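Local coordinates for 3-oxoacyl-[acyl-carrier-protein] synthase 3 (Micrococcus luteus NCTC 2665, PDB 4EWP) that probably catalyses the first condensation of fatty acid synthesis, joining an acyl-CoA primer to malonyl-ACP to give a 3-oxoacyl-ACP, at the interface of chains A and B. Coordinates in Å, arbitrary orientation; residue numbers count along the deposited sequence, not the author numbering. Chains: chain A/B, 3-oxoacyl-[acyl-carrier-protein] synthase 3.

The interface of chains A and B. Residues chain A 94, 96, 98-100, 103-104; chain B 194, 197, 200-202, 338-339.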
loop_
_atom_site.group_PDB
_atom_site.type_symbol
_atom_site.label_atom_id
_atom_site.label_comp_id
_atom_site.label_asym_id
_atom_site.label_seq_id
_atom_site.Cartn_x
_atom_site.Cartn_y
_atom_site.Cartn_z
ATOM N N PHE A 94 -6.231 1.835 8.952
ATOM C CA PHE A 94 -6.228 3.292 8.967
ATOM C C PHE A 94 -7.464 3.759 8.193
ATOM O O PHE A 94 -7.608 3.455 7.011
ATOM C CB PHE A 94 -4.933 3.800 8.336
ATOM C CG PHE A 94 -4.727 5.301 8.427
ATOM C CD1 PHE A 94 -4.525 6.058 7.269
ATOM C CD2 PHE A 94 -4.680 5.943 9.656
ATOM C CE1 PHE A 94 -4.281 7.432 7.342
ATOM C CE2 PHE A 94 -4.449 7.315 9.736
ATOM C CZ PHE A 94 -4.243 8.060 8.583
ATOM N N HIS A 96 -8.801 6.065 6.502
ATOM C CA HIS A 96 -8.812 7.061 5.446
ATOM C C HIS A 96 -8.350 6.425 4.160
ATOM O O HIS A 96 -7.274 5.817 4.115
ATOM C CB HIS A 96 -7.856 8.202 5.776
ATOM C CG HIS A 96 -8.225 8.955 7.010
ATOM N ND1 HIS A 96 -9.014 10.084 6.981
ATOM C CD2 HIS A 96 -7.915 8.740 8.308
ATOM C CE1 HIS A 96 -9.167 10.540 8.212
ATOM N NE2 HIS A 96 -8.516 9.740 9.036
ATOM N N THR A 98 -7.250 8.104 1.795
ATOM C CA THR A 98 -6.058 8.886 1.482
ATOM C C THR A 98 -6.080 10.151 2.331
ATOM O O THR A 98 -7.144 10.596 2.754
ATOM C CB THR A 98 -6.051 9.287 -0.014
ATOM O OG1 THR A 98 -4.740 9.735 -0.398
ATOM C CG2 THR A 98 -7.088 10.386 -0.276
ATOM N N PRO A 99 -4.908 10.721 2.628
ATOM C CA PRO A 99 -3.567 10.197 2.332
ATOM C C PRO A 99 -3.166 9.075 3.287
ATOM O O PRO A 99 -3.945 8.692 4.150
ATOM C CB PRO A 99 -2.650 11.411 2.538
ATOM C CG PRO A 99 -3.534 12.553 3.070
ATOM C CD PRO A 99 -4.878 11.987 3.388
ATOM N N SER A 100 -1.950 8.563 3.144
ATOM C CA SER A 100 -1.526 7.410 3.911
ATOM C C SER A 100 -1.216 7.756 5.371
ATOM O O SER A 100 -1.053 8.915 5.741
ATOM C CB SER A 100 -0.280 6.812 3.280
ATOM O OG SER A 100 0.788 7.738 3.385
ATOM N N ALA A 103 2.642 8.858 5.872
ATOM C CA ALA A 103 3.043 10.250 5.692
ATOM C C ALA A 103 2.957 10.987 7.016
ATOM O O ALA A 103 3.812 11.822 7.315
ATOM C CB ALA A 103 2.185 10.940 4.608
ATOM N N LEU A 104 1.938 10.667 7.816
ATOM C CA LEU A 104 1.856 11.199 9.184
ATOM C C LEU A 104 3.001 10.680 10.048
ATOM O O LEU A 104 3.634 11.448 10.774
ATOM C CB LEU A 104 0.527 10.826 9.861
ATOM C CG LEU A 104 -0.736 11.601 9.492
ATOM C CD1 LEU A 104 -1.954 10.950 10.131
ATOM C CD2 LEU A 104 -0.625 13.065 9.920
ATOM N N GLY B 194 4.484 15.253 5.538
ATOM C CA GLY B 194 3.287 14.872 6.255
ATOM C C GLY B 194 2.756 16.029 7.071
ATOM O O GLY B 194 1.660 15.938 7.627
ATOM N N TRP B 197 -0.445 17.124 5.499
ATOM C CA TRP B 197 -1.326 15.979 5.295
ATOM C C TRP B 197 -2.772 16.413 5.021
ATOM O O TRP B 197 -3.479 15.810 4.211
ATOM C CB TRP B 197 -1.272 15.104 6.542
ATOM C CG TRP B 197 -1.899 13.758 6.425
ATOM C CD1 TRP B 197 -1.315 12.605 5.953
ATOM C CD2 TRP B 197 -3.213 13.393 6.864
ATOM N NE1 TRP B 197 -2.206 11.553 6.048
ATOM C CE2 TRP B 197 -3.374 12.014 6.604
ATOM C CE3 TRP B 197 -4.273 14.102 7.435
ATOM C CZ2 TRP B 197 -4.559 11.337 6.887
ATOM C CZ3 TRP B 197 -5.446 13.429 7.712
ATOM C CH2 TRP B 197 -5.579 12.061 7.440
ATOM N N ILE B 200 -4.629 18.023 0.923
ATOM C CA ILE B 200 -5.578 17.249 0.140
ATOM C C ILE B 200 -5.970 16.097 1.060
ATOM O O ILE B 200 -5.102 15.343 1.511
ATOM C CB ILE B 200 -4.919 16.653 -1.124
ATOM C CG1 ILE B 200 -4.271 17.750 -1.972
ATOM C CG2 ILE B 200 -5.935 15.830 -1.934
ATOM C CD1 ILE B 200 -3.194 17.206 -2.938
ATOM N N SER B 201 -7.255 15.976 1.372
ATOM C CA SER B 201 -7.706 14.970 2.332
ATOM C C SER B 201 -9.176 14.657 2.127
ATOM O O SER B 201 -9.836 15.320 1.351
ATOM C CB SER B 201 -7.520 15.485 3.761
ATOM O OG SER B 201 -8.332 16.630 3.978
ATOM N N MET B 202 -9.684 13.652 2.835
ATOM C CA MET B 202 -11.113 13.383 2.857
ATOM C C MET B 202 -11.789 14.334 3.827
ATOM O O MET B 202 -11.148 14.858 4.734
ATOM C CB MET B 202 -11.383 11.947 3.290
ATOM C CG MET B 202 -10.590 10.924 2.518
ATOM S SD MET B 202 -10.988 10.925 0.766
ATOM C CE MET B 202 -12.581 10.105 0.753
ATOM N N ALA B 338 -1.741 13.925 -2.407
ATOM C CA ALA B 338 -2.088 13.975 -0.982
ATOM C C ALA B 338 -1.057 13.255 -0.089
ATOM O O ALA B 338 -0.569 12.185 -0.430
ATOM C CB ALA B 338 -3.476 13.406 -0.766
ATOM N N GLY B 339 -0.734 13.848 1.049
ATOM C CA GLY B 339 0.328 13.322 1.899
ATOM C C GLY B 339 0.985 14.388 2.768
ATOM O O GLY B 339 0.960 14.285 3.996
HETATM O O HOH W 1 -0.395 9.532 0.823
HETATM O O HOH W 2 -8.070 12.104 4.690
#
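This patch is part of the two-fold interface of the FabH homodimer. The indole of B:Trp197 inserts between a proline and a leucine of chain A. Its CG lies anti to the backbone N (chi1 -169°). A:Pro99, which follows a cis peptide bond, lies over one face. Its CG sits 3.5 Å from the centroid of the five-membered ring of B:Trp197, and its CD lies over the six-membered ring. CB of A:Pro99 also packs on CA of B:Gly339 at 3.6 Å. A:Leu104 packs on the opposite face, with CG over the five-membered ring.

The far rim of the indole meets two more rings. CH2 of B:Trp197 points at the centre of the A:His96 imidazole, edge-to-face, with planes at 86°. CZ of A:Phe94 meets CZ2 of B:Trp197 tip to tip at 3.7 Å.

A direct hydrogen bond, together with the packing on both faces, helps fix the rotation of the indole: NE1 of B:Trp197 donates to the carbonyl O of A:Ser100 (2.9 Å). The oxygen lies near the ring plane, but the donor sits above the carbonyl plane. An alanine in place of B:Trp197 would probably loosen the dimer here, losing this bond and both packed faces.

Two waters add bridges. One links A:Ser100 N to B:Ala338 O. The other joins A:Thr98 O to B:Met202 N.

In the fold, the chain A loop leading into helix 101-108, and the start of that helix, meet two chain B segments: that between 3-10 helix 194-196 and strand 200-202, and the turn between strands 330-337 and 341-348. The contact centre lies about 22 Å from A:Cys123, the predicted active-site cysteine.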